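Translation initiation factor 6 (Methanocaldococcus jannaschii, PDB 1G61) binds the 50S ribosomal subunit and blocks its association with the 30S subunit, so that the 70S initiation complex does not form. Local coordinates at residues T51-S56 / S61-N66; L70-I75 / D82-F87; K7-I12 / V17-T22; E23-L28 / L93-E98. All blocks are in the same frame, centred on the assembly; numbering follows the deposited sequence.

Contact 1. Residues T51-S56 / S61-N66; sequences TNIGGS and SLSVAN
A type I' beta turn running from Ile53 to Ser56 packs against Leu62 and Ser63, where the short helix 59-62 gives way to strand 64-65. It illustrates how a tight turn in the alpha/beta fold of the eIF-6 family can present one apolar side chain and its own backbone to the end of a helix. Two backbone hydrogen bonds pair the turn's ends, Ile53 N to Ser56 O at 2.9 Å and Ser56 N to Ile53 O at 3.1 Å. Gly54 and Gly55 form its corner, and at Gly55 (phi 90°) a side chain would be jammed against the carbonyl O of Gly54, which leaves room for glycine there. Their two amide nitrogens donate to the two carboxylate oxygens of Glu80 on helix 78-90, which ties the turn to that helix.

The leucine reaches the turn with one methyl: Leu62 CD1 lies 3.2 Å from Ile53 O and 3.9 Å from Ser56 CB. The side chains of Ile53 and Leu62 run past one another in opposite directions, and Ile53 CG2 comes to 4.1 Å from Leu62 CB, near the leucine's root. With CG1 of Ile53 anti to its carbonyl carbon (chi1 -60°), the longer branch extends beyond the leucine to the serine. Cutting Ile53 back to alanine removes CG2 and the long branch and is likely to open a gap beside Leu62 CB and Ser63 CB. The hydroxyl of Ser63 is engaged by Leu71 O on strand 69-73, while Ile53 CD1 presses on Ser63 CB at 3.5 Å, tighter than usual for two carbons.

Contact 2. Residues L70-I75 / D82-F87; sequences LLLPKI and DRIKNF
Strand residues Leu70 and Leu72 face one side of helix 78-90, and the two backbones stay well apart: the closest CA atoms, those of Leu70 and Ile84, are 9.8 Å from each other. That spacing is bridged by side chains alone. Ile84 carries the whole helical share of the contact and divides it between its two branches. Its CG2 meets Leu70 CD2 at 3.5 Å, closer than two methyl groups usually come, with the side chains crossing obliquely. Its longer branch instead meets the next inward-facing leucine tip to tip, with Ile84 CD1 4.1 Å from Leu72 CD2.

The two leucines use different first torsions. In Leu70, CG stands opposite the backbone N (chi1 171°), whereas in Leu72 it lies opposite the carbonyl carbon (chi1 -67°); with these settings Leu70 CD2 arrives at the CG2 branch of Ile84 and Leu72 CD2 at its CD1 end.

This is the strand-helix interface of a beta-alpha-beta unit, strand 69-73, helix 78-90 and strand 96-100, in which the two parallel strands are adjacent. Ile84 also touches Leu49 of strand 47-50, and Leu72 touches Val97, while Leu71, turned to the other face of the sheet, packs on helix 128-135.

Contact 3. Residues K7-I12 / V17-T22; sequences KYFSGI and VLALTT
Leu18, Ala19 and the turn from Phe9 to Ile12 together make a small apolar cluster centred on one methyl, Leu18 CD1. Early in residues 17-22, Leu18 lies in the weakly bonded helical turn before strand 20-21 and packs against the turn. Its CD1 does most of the work, lying 3.7 Å from Ile12 CG2 and 3.8 Å from Phe9 CB. Leu18 meets Ile12 at roughly a right angle but slides past Phe9 in the opposite direction, which brings Leu18 CB to 4.0 Å from Phe9 CD2.

Ala19 follows with a single methyl, 4.1 Å from Phe9 CE2. Phe9 CG lies opposite the carbonyl carbon (chi1 -73°), which sends the ring past Leu18 toward Ala19. Both Leu18 CD1 and Ala19 CB approach the ring near its plane, meeting its rim and not its face. The turn that holds Phe9 and Ile12 is of type I', closed by Phe9 N to Ile12 O and Ile12 N to Phe9 O, each 3.0 Å long.

From Leu20 the chain moves away from the turn as strand 20-21, antiparallel to strand 25-28, with Leu20 and Leu27 joined by a backbone hydrogen bond. The phenylalanine also packs on Leu28 of strand 25-28 and Val40 of helix 34-44, and the cluster thus lies between the turn, the middle strand 25-28 of the three-stranded sheet and helix 34-44.

Contact 4. Residues E23-L28 / L93-E98; sequences EEITLL and LDLNVE
Ile25 and Leu93 bring together two parts of the fold that are far apart in sequence, the beginning of strand 25-28 and the run of chain leading from helix 78-90 into strand 96-100. The isoleucine can be followed outward from CB, where its two branches separate. The short one, CG2, goes to Leu93: Ile25 CG2 and Leu93 CD1 are 3.3 Å apart, closer than ordinary carbon contact, and the two side chains pass in opposite directions. The same methyl also touches the ring of Phe87 on the helix. CG1 sits between the backbone N and the carbonyl carbon (chi1 69°), and from there the chain is extended (chi2 177°), which carries the tip away from Leu93 to a second leucine, with Ile25 CD1 lying 4.2 Å from Leu95 CD1.

Leu93 has a further, looser neighbour: its CD2 comes to 4.4 Å from Glu24 CB, so the glutamate takes part through its aliphatic root. Leu95 in turn packs on Leu70 and on Leu88 of helix 78-90.

No hydrogen bond spans the contact. The backbone of residues 24-28 pairs with strands 20-21 and 47-50, while strand 96-100 pairs with strand 69-73. The sheet of strand 25-28 is therefore joined here to the approach to strand 96-100 by aliphatic carbons alone, an association that rests on apolar packing, only partly buried, and not on directional bonds.

Contacts 1 and 3 are two versions of one arrangement: a leucine from a short helical turn packs against a type I' turn, and the next residue leads into a strand. They differ in chemistry, since contact 1 pairs an isoleucine with a serine whose hydroxyl is bonded to the neighbouring strand, whereas contact 3 sets an aromatic edge against an alanine. Contacts 2 and 4 both involve helix 78-90 or its exit and the sheet holding strands 69-73 and 96-100; contact 2 builds within that unit, while contact 4 reaches across to the sheet of strand 25-28. Contacts 1 to 3 are buried, whereas contact 4 is only partly so and has a glutamate at its margin.

Contact 1. Residues T51-S56 / S61-N66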
# COMPACT_ATOMS: atom_id res chain seq x y z
N THR A 51 4.00 14.57 -0.79
CA THR A 51 2.99 15.30 -0.03
C THR A 51 3.02 14.83 1.41
O THR A 51 3.37 13.69 1.72
CB THR A 51 1.60 15.12 -0.66
OG1 THR A 51 0.66 15.99 0.00
CG2 THR A 51 1.04 13.71 -0.52
N ASN A 52 2.62 15.70 2.33
CA ASN A 52 2.21 15.31 3.66
C ASN A 52 0.76 14.84 3.65
O ASN A 52 -0.00 15.21 2.74
CB ASN A 52 2.29 16.51 4.62
CG ASN A 52 3.70 16.97 4.98
OD1 ASN A 52 4.66 16.22 4.89
ND2 ASN A 52 3.76 18.23 5.39
N ILE A 53 0.38 14.09 4.68
CA ILE A 53 -1.04 13.81 4.98
C ILE A 53 -1.25 14.06 6.49
O ILE A 53 -0.54 13.44 7.27
CB ILE A 53 -1.54 12.42 4.59
CG1 ILE A 53 -1.39 12.23 3.06
CG2 ILE A 53 -2.98 12.19 5.05
CD1 ILE A 53 -1.79 10.87 2.52
N GLY A 54 -2.16 14.96 6.86
CA GLY A 54 -2.35 15.28 8.27
C GLY A 54 -1.12 15.96 8.84
O GLY A 54 -0.92 15.97 10.07
N GLY A 55 -0.27 16.57 8.04
CA GLY A 55 0.92 17.23 8.51
C GLY A 55 2.11 16.31 8.56
O GLY A 55 3.21 16.78 8.90
N SER A 56 1.90 15.04 8.27
CA SER A 56 2.75 13.90 8.50
C SER A 56 3.39 13.35 7.24
O SER A 56 2.78 13.40 6.18
CB SER A 56 1.85 12.81 9.18
OG SER A 56 2.55 11.63 9.38
N SER A 61 0.91 4.75 5.92
CA SER A 61 0.09 4.36 7.04
C SER A 61 -1.26 5.07 7.07
O SER A 61 -2.21 4.52 7.64
CB SER A 61 0.81 4.60 8.38
OG SER A 61 1.82 3.60 8.54
N LEU A 62 -1.30 6.26 6.48
CA LEU A 62 -2.50 7.08 6.62
C LEU A 62 -3.45 7.01 5.44
O LEU A 62 -4.60 7.44 5.56
CB LEU A 62 -2.09 8.56 6.80
CG LEU A 62 -1.41 8.90 8.12
CD1 LEU A 62 -0.86 10.33 8.02
CD2 LEU A 62 -2.45 8.74 9.21
N SER A 63 -3.02 6.50 4.30
CA SER A 63 -3.83 6.58 3.08
C SER A 63 -3.75 5.28 2.32
O SER A 63 -2.84 4.47 2.56
CB SER A 63 -3.30 7.77 2.26
OG SER A 63 -4.01 7.81 1.03
N VAL A 64 -4.69 5.10 1.38
CA VAL A 64 -4.86 3.92 0.53
C VAL A 64 -5.26 4.37 -0.85
O VAL A 64 -6.02 5.34 -0.96
CB VAL A 64 -6.06 3.13 1.13
CG1 VAL A 64 -6.54 2.06 0.24
CG2 VAL A 64 -5.67 2.58 2.49
N ALA A 65 -4.82 3.67 -1.89
CA ALA A 65 -5.30 4.01 -3.22
C ALA A 65 -5.28 2.81 -4.14
O ALA A 65 -4.53 1.85 -3.91
CB ALA A 65 -4.47 5.13 -3.87
N ASN A 66 -6.12 2.90 -5.16
CA ASN A 66 -6.03 1.89 -6.23
C ASN A 66 -6.32 2.65 -7.53
O ASN A 66 -6.22 3.90 -7.56
CB ASN A 66 -6.91 0.68 -5.98
CG ASN A 66 -8.40 0.92 -6.12
OD1 ASN A 66 -8.82 2.07 -6.34
ND2 ASN A 66 -9.19 -0.17 -6.02

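Contact 2. Residues L70-I75 / D82-F87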
# COMPACT_ATOMS: atom_id res chain seq x y z
N LEU A 70 -8.95 6.99 -3.94
CA LEU A 70 -7.91 7.39 -2.99
C LEU A 70 -8.61 7.69 -1.69
O LEU A 70 -9.49 8.57 -1.67
CB LEU A 70 -7.16 8.64 -3.50
CG LEU A 70 -6.19 9.30 -2.47
CD1 LEU A 70 -5.06 8.38 -2.11
CD2 LEU A 70 -5.71 10.62 -3.03
N LEU A 71 -8.21 7.00 -0.63
CA LEU A 71 -8.85 7.19 0.69
C LEU A 71 -7.92 8.03 1.58
O LEU A 71 -6.72 7.71 1.71
CB LEU A 71 -9.11 5.87 1.38
CG LEU A 71 -9.84 4.81 0.58
CD1 LEU A 71 -10.05 3.55 1.43
CD2 LEU A 71 -11.17 5.34 0.09
N LEU A 72 -8.48 9.04 2.22
CA LEU A 72 -7.69 9.93 3.08
C LEU A 72 -8.36 9.96 4.45
O LEU A 72 -9.59 9.87 4.54
CB LEU A 72 -7.67 11.31 2.45
CG LEU A 72 -6.89 11.39 1.14
CD1 LEU A 72 -7.20 12.71 0.43
CD2 LEU A 72 -5.39 11.25 1.39
N PRO A 73 -7.59 10.15 5.51
CA PRO A 73 -8.13 10.22 6.86
C PRO A 73 -8.69 11.61 7.14
O PRO A 73 -8.44 12.61 6.42
CB PRO A 73 -6.89 9.93 7.72
CG PRO A 73 -5.77 10.62 6.97
CD PRO A 73 -6.11 10.28 5.52
N LYS A 74 -9.47 11.69 8.26
CA LYS A 74 -10.15 12.94 8.57
C LYS A 74 -9.17 14.06 8.88
O LYS A 74 -9.57 15.24 8.86
CB LYS A 74 -11.13 12.73 9.73
CG LYS A 74 -10.43 12.37 11.05
CD LYS A 74 -11.46 12.08 12.14
CE LYS A 74 -10.79 11.60 13.41
NZ LYS A 74 -11.67 11.76 14.60
N ILE A 75 -7.92 13.75 9.21
CA ILE A 75 -6.94 14.76 9.57
C ILE A 75 -6.31 15.37 8.33
O ILE A 75 -5.44 16.25 8.48
CB ILE A 75 -5.87 14.15 10.51
CG1 ILE A 75 -5.12 12.94 9.91
CG2 ILE A 75 -6.42 13.82 11.89
CD1 ILE A 75 -3.93 12.49 10.76
N ASP A 82 -5.88 19.95 -1.59
CA ASP A 82 -5.70 20.73 -2.77
C ASP A 82 -4.49 20.26 -3.61
O ASP A 82 -4.60 20.13 -4.86
CB ASP A 82 -5.52 22.22 -2.47
CG ASP A 82 -6.78 22.89 -1.98
OD1 ASP A 82 -6.69 24.08 -1.58
OD2 ASP A 82 -7.87 22.30 -2.00
N ARG A 83 -3.37 20.02 -2.98
CA ARG A 83 -2.14 19.57 -3.60
C ARG A 83 -2.38 18.23 -4.30
O ARG A 83 -1.95 18.01 -5.45
CB ARG A 83 -1.00 19.40 -2.58
CG ARG A 83 0.29 18.85 -3.19
CD ARG A 83 1.46 18.99 -2.22
NE ARG A 83 2.67 18.45 -2.80
CZ ARG A 83 3.39 19.00 -3.81
NH1 ARG A 83 3.05 20.15 -4.36
NH2 ARG A 83 4.47 18.34 -4.25
N ILE A 84 -3.03 17.32 -3.59
CA ILE A 84 -3.30 15.99 -4.18
C ILE A 84 -4.26 16.09 -5.35
O ILE A 84 -3.98 15.51 -6.42
CB ILE A 84 -3.86 15.06 -3.09
CG1 ILE A 84 -2.81 14.74 -2.03
CG2 ILE A 84 -4.42 13.77 -3.71
CD1 ILE A 84 -3.35 14.12 -0.76
N LYS A 85 -5.35 16.81 -5.24
CA LYS A 85 -6.29 16.91 -6.36
C LYS A 85 -5.63 17.63 -7.53
O LYS A 85 -5.91 17.26 -8.69
CB LYS A 85 -7.58 17.63 -5.89
CG LYS A 85 -8.37 16.77 -4.89
CD LYS A 85 -9.72 17.40 -4.56
CE LYS A 85 -10.50 16.32 -3.79
NZ LYS A 85 -11.87 16.78 -3.53
N ASN A 86 -4.78 18.62 -7.28
CA ASN A 86 -4.11 19.30 -8.39
C ASN A 86 -3.19 18.33 -9.13
O ASN A 86 -3.17 18.32 -10.38
CB ASN A 86 -3.34 20.53 -7.86
CG ASN A 86 -2.55 21.16 -8.99
OD1 ASN A 86 -1.32 20.97 -9.07
ND2 ASN A 86 -3.25 21.90 -9.81
N PHE A 87 -2.45 17.51 -8.41
CA PHE A 87 -1.58 16.49 -9.03
C PHE A 87 -2.40 15.53 -9.87
O PHE A 87 -2.04 15.18 -11.00
CB PHE A 87 -0.87 15.76 -7.88
CG PHE A 87 -0.25 14.42 -8.29
CD1 PHE A 87 0.96 14.38 -8.98
CD2 PHE A 87 -0.85 13.21 -8.01
CE1 PHE A 87 1.52 13.16 -9.35
CE2 PHE A 87 -0.31 11.98 -8.36
CZ PHE A 87 0.89 11.95 -9.05

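Contact 3. Residues K7-I12 / V17-T22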
# COMPACT_ATOMS: atom_id res chain seq x y z
N LYS A 7 15.81 0.02 -0.98
CA LYS A 7 16.00 1.41 -0.66
C LYS A 7 15.82 1.67 0.83
O LYS A 7 15.00 0.99 1.46
CB LYS A 7 14.96 2.33 -1.34
CG LYS A 7 15.11 2.56 -2.81
CD LYS A 7 16.34 3.39 -3.12
CE LYS A 7 16.10 4.83 -2.69
NZ LYS A 7 17.36 5.60 -2.88
N TYR A 8 16.55 2.65 1.32
CA TYR A 8 16.19 3.33 2.54
C TYR A 8 15.70 4.72 2.10
O TYR A 8 16.21 5.27 1.12
CB TYR A 8 17.36 3.48 3.49
CG TYR A 8 18.05 2.21 3.87
CD1 TYR A 8 19.08 1.68 3.11
CD2 TYR A 8 17.64 1.53 5.01
CE1 TYR A 8 19.68 0.49 3.51
CE2 TYR A 8 18.23 0.35 5.42
CZ TYR A 8 19.26 -0.16 4.65
OH TYR A 8 19.89 -1.32 5.03
N PHE A 9 14.73 5.26 2.81
CA PHE A 9 14.28 6.64 2.60
C PHE A 9 14.89 7.50 3.70
O PHE A 9 14.39 7.45 4.84
CB PHE A 9 12.76 6.72 2.65
CG PHE A 9 12.02 6.16 1.45
CD1 PHE A 9 12.70 5.68 0.32
CD2 PHE A 9 10.64 6.14 1.45
CE1 PHE A 9 12.00 5.20 -0.77
CE2 PHE A 9 9.95 5.63 0.36
CZ PHE A 9 10.63 5.17 -0.74
N SER A 10 15.93 8.26 3.34
CA SER A 10 16.67 9.06 4.30
C SER A 10 16.99 8.22 5.54
O SER A 10 16.81 8.64 6.69
CB SER A 10 15.91 10.34 4.69
OG SER A 10 15.72 11.13 3.51
N GLY A 11 17.49 7.00 5.32
CA GLY A 11 17.91 6.07 6.35
C GLY A 11 16.86 5.14 6.95
O GLY A 11 17.17 4.24 7.75
N ILE A 12 15.60 5.35 6.58
CA ILE A 12 14.49 4.63 7.20
C ILE A 12 14.12 3.43 6.32
O ILE A 12 13.86 3.63 5.11
CB ILE A 12 13.27 5.57 7.36
CG1 ILE A 12 13.58 6.72 8.31
CG2 ILE A 12 12.03 4.81 7.79
CD1 ILE A 12 12.55 7.84 8.24
N VAL A 17 5.39 2.35 5.47
CA VAL A 17 4.77 3.38 6.33
C VAL A 17 4.84 4.74 5.68
O VAL A 17 4.00 5.61 5.87
CB VAL A 17 5.52 3.39 7.67
CG1 VAL A 17 5.27 4.62 8.54
CG2 VAL A 17 5.14 2.12 8.45
N LEU A 18 5.90 4.95 4.88
CA LEU A 18 6.19 6.24 4.31
C LEU A 18 5.62 6.50 2.92
O LEU A 18 5.72 7.62 2.42
CB LEU A 18 7.74 6.39 4.20
CG LEU A 18 8.49 6.45 5.54
CD1 LEU A 18 9.98 6.46 5.26
CD2 LEU A 18 8.10 7.71 6.32
N ALA A 19 5.04 5.50 2.26
CA ALA A 19 4.66 5.62 0.87
C ALA A 19 3.60 4.62 0.48
O ALA A 19 3.44 3.62 1.14
CB ALA A 19 5.88 5.31 -0.01
N LEU A 20 2.89 4.94 -0.60
CA LEU A 20 1.96 3.96 -1.18
C LEU A 20 2.11 4.06 -2.70
O LEU A 20 2.50 5.12 -3.25
CB LEU A 20 0.53 4.11 -0.75
CG LEU A 20 -0.23 5.37 -1.16
CD1 LEU A 20 -0.86 5.35 -2.55
CD2 LEU A 20 -1.39 5.55 -0.19
N THR A 21 1.71 3.03 -3.41
CA THR A 21 1.65 3.06 -4.87
C THR A 21 0.43 2.34 -5.42
O THR A 21 -0.14 1.43 -4.79
CB THR A 21 2.94 2.40 -5.45
OG1 THR A 21 3.07 2.77 -6.85
CG2 THR A 21 2.98 0.89 -5.32
N THR A 22 0.06 2.77 -6.62
CA THR A 22 -0.88 2.04 -7.46
C THR A 22 -0.11 1.68 -8.74
O THR A 22 1.13 1.80 -8.79
CB THR A 22 -2.14 2.85 -7.75
OG1 THR A 22 -1.84 3.90 -8.66
CG2 THR A 22 -2.68 3.43 -6.46

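Contact 4. Residues E23-L28 / L93-E98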
# COMPACT_ATOMS: atom_id res chain seq x y z
N GLU A 23 -0.84 1.23 -9.77
CA GLU A 23 -0.22 1.08 -11.10
C GLU A 23 0.13 2.45 -11.68
O GLU A 23 1.02 2.48 -12.56
CB GLU A 23 -1.11 0.35 -12.10
CG GLU A 23 -1.50 -1.06 -11.66
CD GLU A 23 -0.31 -1.99 -11.65
OE1 GLU A 23 0.53 -1.94 -12.59
OE2 GLU A 23 -0.18 -2.80 -10.71
N GLU A 24 -0.51 3.53 -11.26
CA GLU A 24 -0.36 4.82 -11.94
C GLU A 24 0.35 5.87 -11.12
O GLU A 24 1.08 6.72 -11.69
CB GLU A 24 -1.72 5.35 -12.42
CG GLU A 24 -2.41 4.44 -13.43
CD GLU A 24 -3.22 3.24 -12.96
OE1 GLU A 24 -3.68 3.11 -11.76
OE2 GLU A 24 -3.47 2.30 -13.81
N ILE A 25 0.17 5.86 -9.80
CA ILE A 25 0.75 6.93 -8.97
C ILE A 25 1.48 6.35 -7.78
O ILE A 25 1.17 5.25 -7.33
CB ILE A 25 -0.34 7.90 -8.44
CG1 ILE A 25 -1.31 7.31 -7.39
CG2 ILE A 25 -1.05 8.56 -9.62
CD1 ILE A 25 -2.31 8.32 -6.84
N THR A 26 2.42 7.09 -7.23
CA THR A 26 3.07 6.80 -6.00
C THR A 26 3.12 8.05 -5.13
O THR A 26 3.47 9.09 -5.65
CB THR A 26 4.52 6.31 -6.25
OG1 THR A 26 4.48 5.20 -7.18
CG2 THR A 26 5.14 5.89 -4.93
N LEU A 27 2.71 7.92 -3.87
CA LEU A 27 2.77 9.03 -2.93
C LEU A 27 3.97 8.82 -2.02
O LEU A 27 4.13 7.70 -1.50
CB LEU A 27 1.48 9.15 -2.10
CG LEU A 27 0.15 9.21 -2.86
CD1 LEU A 27 -0.96 9.65 -1.92
CD2 LEU A 27 0.14 10.16 -4.03
N LEU A 28 4.77 9.87 -1.87
CA LEU A 28 6.05 9.78 -1.20
C LEU A 28 6.24 10.89 -0.19
O LEU A 28 5.59 11.94 -0.29
CB LEU A 28 7.22 9.88 -2.22
CG LEU A 28 7.31 8.74 -3.25
CD1 LEU A 28 8.27 9.08 -4.36
CD2 LEU A 28 7.71 7.44 -2.53
N LEU A 93 -5.98 12.18 -14.08
CA LEU A 93 -6.40 11.04 -13.31
C LEU A 93 -7.69 11.33 -12.56
O LEU A 93 -7.77 12.26 -11.76
CB LEU A 93 -5.29 10.63 -12.32
CG LEU A 93 -4.02 10.12 -12.98
CD1 LEU A 93 -2.88 9.99 -11.97
CD2 LEU A 93 -4.23 8.77 -13.67
N ASP A 94 -8.70 10.55 -12.84
CA ASP A 94 -10.02 10.71 -12.25
C ASP A 94 -10.23 9.61 -11.22
O ASP A 94 -10.62 8.49 -11.59
CB ASP A 94 -11.04 10.63 -13.38
CG ASP A 94 -12.46 10.92 -12.97
OD1 ASP A 94 -12.72 11.15 -11.77
OD2 ASP A 94 -13.34 10.90 -13.85
N LEU A 95 -9.92 9.91 -9.98
CA LEU A 95 -10.12 8.99 -8.87
C LEU A 95 -11.28 9.46 -8.02
O LEU A 95 -11.56 10.67 -7.93
CB LEU A 95 -8.92 8.95 -7.93
CG LEU A 95 -7.57 8.56 -8.56
CD1 LEU A 95 -6.50 8.43 -7.49
CD2 LEU A 95 -7.68 7.25 -9.30
N ASN A 96 -11.89 8.51 -7.31
CA ASN A 96 -12.87 8.81 -6.28
C ASN A 96 -12.10 9.20 -5.03
O ASN A 96 -11.65 8.28 -4.31
CB ASN A 96 -13.75 7.58 -6.02
CG ASN A 96 -14.55 7.11 -7.20
OD1 ASN A 96 -15.10 7.91 -7.95
ND2 ASN A 96 -14.66 5.79 -7.40
N VAL A 97 -11.86 10.49 -4.78
CA VAL A 97 -11.11 10.90 -3.59
C VAL A 97 -12.10 10.98 -2.42
O VAL A 97 -13.06 11.74 -2.45
CB VAL A 97 -10.40 12.23 -3.82
CG1 VAL A 97 -9.64 12.67 -2.57
CG2 VAL A 97 -9.49 12.06 -5.05
N GLU A 98 -11.85 10.16 -1.39
CA GLU A 98 -12.86 9.98 -0.33
C GLU A 98 -12.21 10.13 1.03
O GLU A 98 -11.18 9.45 1.29
CB GLU A 98 -13.50 8.59 -0.48
CG GLU A 98 -14.34 8.15 0.69
CD GLU A 98 -15.62 8.91 0.91
OE1 GLU A 98 -15.93 9.84 0.13
OE2 GLU A 98 -16.36 8.58 1.88